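Local structure of alpha-1,2-mannosyltransferase (Ktr4), putative (Neosartorya fumigata, 7BOP) at residues M33-D36 against P37-P41; K88-E91 against R92-N95; P236-K239 against K240-A244. The protein is a putative fungal glycosyltransferase of the GT-A clan, modelled here with guanosine-5'-diphosphate and a manganese ion bound. All coordinates share one frame; numbering follows the deposited sequence.

Contact 1 of 3, residues M33-D36 against P37-P41; sequences MKRD and PLLDP
D36 holds the start of the 3-10 turn 37-39 through two acceptors, a carboxylate oxygen and its own carbonyl. Its carboxylate OD1 accepts the backbone N of L38 at 3.0 Å, on the anti side and with an N-H...O angle of 162°, closing an Asx turn; its carbonyl O takes the backbone N of L39 at 3.0 Å. With CG anti to the backbone N (chi1 -162°), the carboxylate swings over the peptide to P37 and meets the N-H beyond it. P37 suits the place: a proline opens such a turn without leaving an N-H that needs a partner, and its ring atom CD lies 3.5 Å from M33 SD, the two side chains crossing at about a right angle. At the surface the extended R35 brings NH2 to D40 OD1 at 2.8 Å, a salt bridge whose hydrogen-bond angles are poor, while L39 CD1 lies over one guanidinium face. Farther out, R376 of helix 376-382 pairs with D36 OD2, and F380 packs on P37. The D36 carboxylate is thus shared between a peptide N-H and an arginine, which probably favours its ionised form, whereas the R35-D40 pair, indifferently aligned, probably contributes mostly electrostatic attraction.

Contact 2 of 3, residues K88-E91 against R92-N95; sequences KDLE and RTWN
E91 and N95 lie side by side one turn apart, and N95 ND2 gives a nearly straight bond (167°) to E91 OE2 at 2.9 Å, reaching it from above the carboxylate plane. A bend at chi2 (-77°) curls the glutamate chain forward along the helix, toward N95. T122 OG1 and W102 NE1 also bond to this buried oxygen, so three donors satisfy it, while N95 OD1 accepts the backbone N of Y100. Close packing here coincides with a widened, pi-type turn: the carbonyl O of L90 accepts both W94 N, at 2.9 Å, and N95 N, at 3.0 Å, from opposite faces of its plane. D89 O is doubly used as well, by T93 N and by T93 OG1 at 2.8 Å, which lets the buried threonine return its hydroxyl to the helix. L90 CD1 comes within 4.2 Å of W94 CB. The solvent side is looser. There R92 reaches back to D89 OD1 through NH1 at 3.1 Å, in the guanidinium plane, although that plane stands almost perpendicular to the carboxylate, and the exposed K88 turns away to a salt bridge with E121. Helix 80-98 belongs to a beta-alpha-beta unit; L90, W94 and N95 pack on L71 of strand 69-74, L90 and N95 also meet W102 of strand 102-106, and F199 of strand 198-199 lies against L90 and T93.

Contact 3 of 3, residues P236-K239 against K240-A244; sequences PETK and KFLAA
Four successive backbone bonds of the regular alpha-helical kind, from the N-H groups of K240, F241, L242 and A243 to the carbonyls of P236, E237, T238 and K239, join the two halves, the shortest being L242 N to T238 O at 2.9 Å. P236 sits in the first turn of the helix, where a missing N-H costs little. E237 and K240 lie side by side, three residues apart, and form a salt bridge: K240 NZ is 3.2 Å from E237 OE1, which it meets on the syn side, and equally far from OE2, to which the bond is weak. The lysine projects outward beside E237, and the bend at chi3 (67°) helps bring NZ to the carboxylate; on the way its CG passes 3.4 Å from the carbonyl O of P236. K240 is exposed and E237 partly so, at the border between the solvent face and helix 294-306; helix 234-244 is amphipathic, with its apolar stripe in T238, F241 and L242. F241 sets CG anti to its own nitrogen (chi1 180°), which carries the ring away from the preceding turn and onto H302 and A298 of helix 294-306. L242 leans on L326 and F327 of helix 316-327, and its CD1 is 4.4 Å from T238 CG2. T238 fits this buried place because its OG1 bonds to both the carbonyl O of L234 and the hydroxyl of Y299, while its methyl joins the apolar side.

The three contacts follow one another along the chain without touching. Contacts 1 and 2 have centres about 25 Å apart, contacts 1 and 3 about 36 Å, and contacts 2 and 3, on opposite sides of the chain's centre, about 41 Å. In contact 2 the L90 side chain is about 12 Å from the guanosine-5'-diphosphate, and helix 80-98 follows the pocket residues L74, V75, R76 and E79. Contact 1 lies in the loop before strand 69-74, joined to helix 376-382 beside the C277-C375 disulfide. Contact 3 lies on helix 234-244, which packs on helices 294-306 and 316-327.

Contact 1 of 3, residues M33-D36 against P37-P41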
loop_
_atom_site.group_PDB
_atom_site.type_symbol
_atom_site.label_atom_id
_atom_site.label_comp_id
_atom_site.label_asym_id
_atom_site.label_seq_id
_atom_site.Cartn_x
_atom_site.Cartn_y
_atom_site.Cartn_z
ATOM N N MET A 33 -0.688 -12.039 -16.866
ATOM C CA MET A 33 0.291 -11.484 -17.795
ATOM C C MET A 33 0.857 -12.551 -18.720
ATOM O O MET A 33 1.030 -13.691 -18.304
ATOM C CB MET A 33 1.422 -10.793 -17.052
ATOM C CG MET A 33 2.042 -9.716 -17.913
ATOM S SD MET A 33 3.051 -8.576 -17.004
ATOM C CE MET A 33 1.988 -7.842 -15.801
ATOM N N LYS A 34 1.108 -12.171 -19.972
ATOM C CA LYS A 34 1.706 -13.066 -20.974
ATOM C C LYS A 34 3.164 -13.327 -20.641
ATOM O O LYS A 34 3.569 -14.472 -20.472
ATOM C CB LYS A 34 1.631 -12.468 -22.390
ATOM C CG LYS A 34 0.330 -12.719 -23.136
ATOM C CD LYS A 34 0.176 -11.822 -24.364
ATOM C CE LYS A 34 1.226 -12.081 -25.438
ATOM N NZ LYS A 34 1.180 -11.021 -26.480
ATOM N N ARG A 35 3.948 -12.251 -20.582
ATOM C CA ARG A 35 5.362 -12.339 -20.229
ATOM C C ARG A 35 5.664 -11.324 -19.143
ATOM O O ARG A 35 5.603 -10.115 -19.363
ATOM C CB ARG A 35 6.290 -12.145 -21.426
ATOM C CG ARG A 35 7.652 -12.781 -21.154
ATOM C CD ARG A 35 8.741 -12.373 -22.125
ATOM N NE ARG A 35 10.054 -12.804 -21.633
ATOM C CZ ARG A 35 10.779 -12.175 -20.703
ATOM N NH1 ARG A 35 11.960 -12.678 -20.342
ATOM N NH2 ARG A 35 10.341 -11.053 -20.119
ATOM N N ASP A 36 5.986 -11.833 -17.968
ATOM C CA ASP A 36 6.188 -10.985 -16.805
ATOM C C ASP A 36 7.562 -10.304 -16.932
ATOM O O ASP A 36 8.572 -11.001 -17.076
ATOM C CB ASP A 36 6.084 -11.854 -15.550
ATOM C CG ASP A 36 5.854 -11.047 -14.279
ATOM O OD1 ASP A 36 6.413 -9.941 -14.122
ATOM O OD2 ASP A 36 5.103 -11.535 -13.418
ATOM N N PRO A 37 7.617 -8.948 -16.870
ATOM C CA PRO A 37 8.908 -8.233 -16.860
ATOM C C PRO A 37 9.854 -8.640 -15.723
ATOM O O PRO A 37 11.064 -8.446 -15.835
ATOM C CB PRO A 37 8.518 -6.756 -16.685
ATOM C CG PRO A 37 7.095 -6.675 -17.051
ATOM C CD PRO A 37 6.481 -8.010 -16.788
ATOM N N LEU A 38 9.308 -9.202 -14.653
ATOM C CA LEU A 38 10.120 -9.724 -13.560
ATOM C C LEU A 38 11.065 -10.862 -13.966
ATOM O O LEU A 38 12.028 -11.129 -13.256
ATOM C CB LEU A 38 9.227 -10.181 -12.409
ATOM C CG LEU A 38 8.507 -9.081 -11.633
ATOM C CD1 LEU A 38 7.424 -9.691 -10.756
ATOM C CD2 LEU A 38 9.462 -8.242 -10.786
ATOM N N LEU A 39 10.766 -11.539 -15.079
ATOM C CA LEU A 39 11.669 -12.522 -15.666
ATOM C C LEU A 39 12.952 -11.900 -16.239
ATOM O O LEU A 39 13.977 -12.567 -16.293
ATOM C CB LEU A 39 10.955 -13.335 -16.764
ATOM C CG LEU A 39 9.752 -14.197 -16.361
ATOM C CD1 LEU A 39 9.215 -14.975 -17.559
ATOM C CD2 LEU A 39 10.117 -15.149 -15.243
ATOM N N ASP A 40 12.901 -10.646 -16.669
ATOM C CA ASP A 40 14.105 -9.962 -17.175
ATOM C C ASP A 40 15.098 -9.761 -16.044
ATOM O O ASP A 40 14.683 -9.612 -14.895
ATOM C CB ASP A 40 13.781 -8.590 -17.782
ATOM C CG ASP A 40 12.816 -8.674 -18.961
ATOM O OD1 ASP A 40 12.794 -9.712 -19.642
ATOM O OD2 ASP A 40 12.064 -7.708 -19.189
ATOM N N PRO A 41 16.412 -9.756 -16.360
ATOM C CA PRO A 41 17.423 -9.462 -15.332
ATOM C C PRO A 41 17.070 -8.140 -14.646
ATOM O O PRO A 41 16.877 -7.133 -15.312
ATOM C CB PRO A 41 18.737 -9.368 -16.137
ATOM C CG PRO A 41 18.480 -10.150 -17.378
ATOM C CD PRO A 41 17.021 -9.972 -17.688
#

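Contact 2 of 3, residues K88-E91 against R92-N95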
loop_
_atom_site.group_PDB
_atom_site.type_symbol
_atom_site.label_atom_id
_atom_site.label_comp_id
_atom_site.label_asym_id
_atom_site.label_seq_id
_atom_site.Cartn_x
_atom_site.Cartn_y
_atom_site.Cartn_z
ATOM N N LYS A 88 12.234 -9.794 10.741
ATOM C CA LYS A 88 13.454 -10.543 10.419
ATOM C C LYS A 88 13.813 -10.424 8.940
ATOM O O LYS A 88 14.973 -10.222 8.597
ATOM C CB LYS A 88 13.334 -12.022 10.798
ATOM C CG LYS A 88 13.458 -12.287 12.292
ATOM C CD LYS A 88 13.248 -13.768 12.600
ATOM C CE LYS A 88 13.321 -14.053 14.095
ATOM N NZ LYS A 88 14.679 -13.781 14.643
ATOM N N ASP A 89 12.809 -10.541 8.073
ATOM C CA ASP A 89 13.033 -10.433 6.629
ATOM C C ASP A 89 13.446 -9.025 6.234
ATOM O O ASP A 89 14.391 -8.846 5.462
ATOM C CB ASP A 89 11.771 -10.814 5.838
ATOM C CG ASP A 89 11.580 -12.323 5.671
ATOM O OD1 ASP A 89 12.369 -13.140 6.194
ATOM O OD2 ASP A 89 10.626 -12.688 4.956
ATOM N N LEU A 90 12.720 -8.027 6.731
ATOM C CA LEU A 90 12.996 -6.646 6.336
ATOM C C LEU A 90 14.353 -6.178 6.867
ATOM O O LEU A 90 15.125 -5.519 6.154
ATOM C CB LEU A 90 11.860 -5.704 6.749
ATOM C CG LEU A 90 11.935 -4.280 6.173
ATOM C CD1 LEU A 90 12.328 -4.270 4.703
ATOM C CD2 LEU A 90 10.610 -3.573 6.364
ATOM N N GLU A 91 14.660 -6.574 8.098
ATOM C CA GLU A 91 15.977 -6.307 8.681
ATOM C C GLU A 91 17.112 -6.994 7.908
ATOM O O GLU A 91 18.080 -6.337 7.516
ATOM C CB GLU A 91 15.986 -6.708 10.163
ATOM C CG GLU A 91 15.177 -5.757 11.043
ATOM C CD GLU A 91 15.901 -4.446 11.329
ATOM O OE1 GLU A 91 17.146 -4.452 11.293
ATOM O OE2 GLU A 91 15.239 -3.406 11.573
ATOM N N ARG A 92 16.976 -8.294 7.647
ATOM C CA ARG A 92 18.011 -9.047 6.937
ATOM C C ARG A 92 18.258 -8.488 5.540
ATOM O O ARG A 92 19.410 -8.342 5.121
ATOM C CB ARG A 92 17.637 -10.532 6.821
ATOM C CG ARG A 92 18.745 -11.405 6.237
ATOM C CD ARG A 92 18.291 -12.836 5.973
ATOM N NE ARG A 92 17.255 -12.905 4.933
ATOM C CZ ARG A 92 15.944 -13.076 5.133
ATOM N NH1 ARG A 92 15.431 -13.219 6.357
ATOM N NH2 ARG A 92 15.123 -13.108 4.077
ATOM N N THR A 93 17.179 -8.187 4.816
ATOM C CA THR A 93 17.322 -7.744 3.440
ATOM C C THR A 93 17.706 -6.283 3.285
ATOM O O THR A 93 18.290 -5.925 2.266
ATOM C CB THR A 93 16.049 -8.003 2.614
ATOM O OG1 THR A 93 14.937 -7.308 3.181
ATOM C CG2 THR A 93 15.775 -9.504 2.520
ATOM N N TRP A 94 17.375 -5.449 4.267
ATOM C CA TRP A 94 17.511 -3.997 4.117
ATOM C C TRP A 94 17.888 -3.240 5.401
ATOM O O TRP A 94 18.945 -2.610 5.451
ATOM C CB TRP A 94 16.222 -3.400 3.524
ATOM C CG TRP A 94 16.379 -1.963 3.168
ATOM C CD1 TRP A 94 17.099 -1.459 2.147
ATOM C CD2 TRP A 94 15.847 -0.845 3.875
ATOM N NE1 TRP A 94 17.039 -0.085 2.146
ATOM C CE2 TRP A 94 16.270 0.318 3.198
ATOM C CE3 TRP A 94 15.031 -0.711 5.002
ATOM C CZ2 TRP A 94 15.919 1.600 3.619
ATOM C CZ3 TRP A 94 14.675 0.566 5.418
ATOM C CH2 TRP A 94 15.130 1.704 4.729
ATOM N N ASN A 95 17.039 -3.274 6.425
ATOM C CA ASN A 95 17.188 -2.317 7.522
ATOM C C ASN A 95 18.372 -2.573 8.484
ATOM O O ASN A 95 18.748 -1.657 9.230
ATOM C CB ASN A 95 15.900 -2.154 8.317
ATOM C CG ASN A 95 15.827 -0.810 9.031
ATOM O OD1 ASN A 95 16.106 0.231 8.439
ATOM N ND2 ASN A 95 15.435 -0.821 10.289
#

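Contact 3 of 3, residues P236-K239 against K240-A244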
loop_
_atom_site.group_PDB
_atom_site.type_symbol
_atom_site.label_atom_id
_atom_site.label_comp_id
_atom_site.label_asym_id
_atom_site.label_seq_id
_atom_site.Cartn_x
_atom_site.Cartn_y
_atom_site.Cartn_z
ATOM N N PRO A 236 -18.478 6.731 -8.396
ATOM C CA PRO A 236 -19.489 7.787 -8.439
ATOM C C PRO A 236 -19.208 8.946 -7.465
ATOM O O PRO A 236 -19.308 10.105 -7.865
ATOM C CB PRO A 236 -20.769 7.045 -8.081
ATOM C CG PRO A 236 -20.569 5.706 -8.719
ATOM C CD PRO A 236 -19.099 5.395 -8.524
ATOM N N GLU A 237 -18.828 8.634 -6.230
ATOM C CA GLU A 237 -18.498 9.673 -5.243
ATOM C C GLU A 237 -17.248 10.454 -5.628
ATOM O O GLU A 237 -17.194 11.677 -5.461
ATOM C CB GLU A 237 -18.353 9.086 -3.839
ATOM C CG GLU A 237 -19.669 8.646 -3.210
ATOM C CD GLU A 237 -20.641 9.789 -2.929
ATOM O OE1 GLU A 237 -20.234 10.982 -2.992
ATOM O OE2 GLU A 237 -21.822 9.490 -2.631
ATOM N N THR A 238 -16.258 9.755 -6.176
ATOM C CA THR A 238 -15.042 10.394 -6.701
ATOM C C THR A 238 -15.364 11.416 -7.805
ATOM O O THR A 238 -14.851 12.545 -7.796
ATOM C CB THR A 238 -14.049 9.320 -7.207
ATOM O OG1 THR A 238 -13.703 8.442 -6.118
ATOM C CG2 THR A 238 -12.785 9.950 -7.799
ATOM N N LYS A 239 -16.204 11.011 -8.754
ATOM C CA LYS A 239 -16.626 11.919 -9.831
ATOM C C LYS A 239 -17.365 13.163 -9.316
ATOM O O LYS A 239 -17.194 14.247 -9.873
ATOM C CB LYS A 239 -17.478 11.190 -10.864
ATOM C CG LYS A 239 -16.674 10.268 -11.769
ATOM C CD LYS A 239 -17.580 9.304 -12.533
ATOM C CE LYS A 239 -18.412 9.999 -13.570
ATOM N NZ LYS A 239 -19.276 9.048 -14.300
ATOM N N LYS A 240 -18.171 12.995 -8.268
ATOM C CA LYS A 240 -18.827 14.121 -7.596
ATOM C C LYS A 240 -17.799 15.094 -7.007
ATOM O O LYS A 240 -17.889 16.309 -7.204
ATOM C CB LYS A 240 -19.778 13.627 -6.497
ATOM C CG LYS A 240 -21.027 12.930 -7.039
ATOM C CD LYS A 240 -21.751 12.129 -5.979
ATOM C CE LYS A 240 -22.355 13.005 -4.895
ATOM N NZ LYS A 240 -23.064 12.203 -3.857
ATOM N N PHE A 241 -16.811 14.544 -6.306
ATOM C CA PHE A 241 -15.719 15.344 -5.775
ATOM C C PHE A 241 -14.976 16.122 -6.867
ATOM O O PHE A 241 -14.690 17.322 -6.702
ATOM C CB PHE A 241 -14.743 14.455 -5.009
ATOM C CG PHE A 241 -13.585 15.202 -4.436
ATOM C CD1 PHE A 241 -13.762 16.008 -3.324
ATOM C CD2 PHE A 241 -12.327 15.125 -5.025
ATOM C CE1 PHE A 241 -12.699 16.714 -2.788
ATOM C CE2 PHE A 241 -11.262 15.840 -4.503
ATOM C CZ PHE A 241 -11.446 16.626 -3.372
ATOM N N LEU A 242 -14.665 15.446 -7.974
ATOM C CA LEU A 242 -13.961 16.084 -9.081
ATOM C C LEU A 242 -14.778 17.207 -9.722
ATOM O O LEU A 242 -14.221 18.257 -10.041
ATOM C CB LEU A 242 -13.543 15.075 -10.156
ATOM C CG LEU A 242 -12.453 14.058 -9.804
ATOM C CD1 LEU A 242 -12.355 13.025 -10.905
ATOM C CD2 LEU A 242 -11.102 14.722 -9.587
ATOM N N ALA A 243 -16.082 16.996 -9.895
ATOM C CA ALA A 243 -16.965 18.034 -10.455
ATOM C C ALA A 243 -17.008 19.288 -9.572
ATOM O O ALA A 243 -17.087 20.401 -10.085
ATOM C CB ALA A 243 -18.367 17.485 -10.677
ATOM N N ALA A 244 -16.937 19.096 -8.259
ATOM C CA ALA A 244 -16.851 20.200 -7.303
ATOM C C ALA A 244 -15.462 20.855 -7.212
ATOM O O ALA A 244 -15.353 21.985 -6.733
ATOM C CB ALA A 244 -17.289 19.726 -5.926
#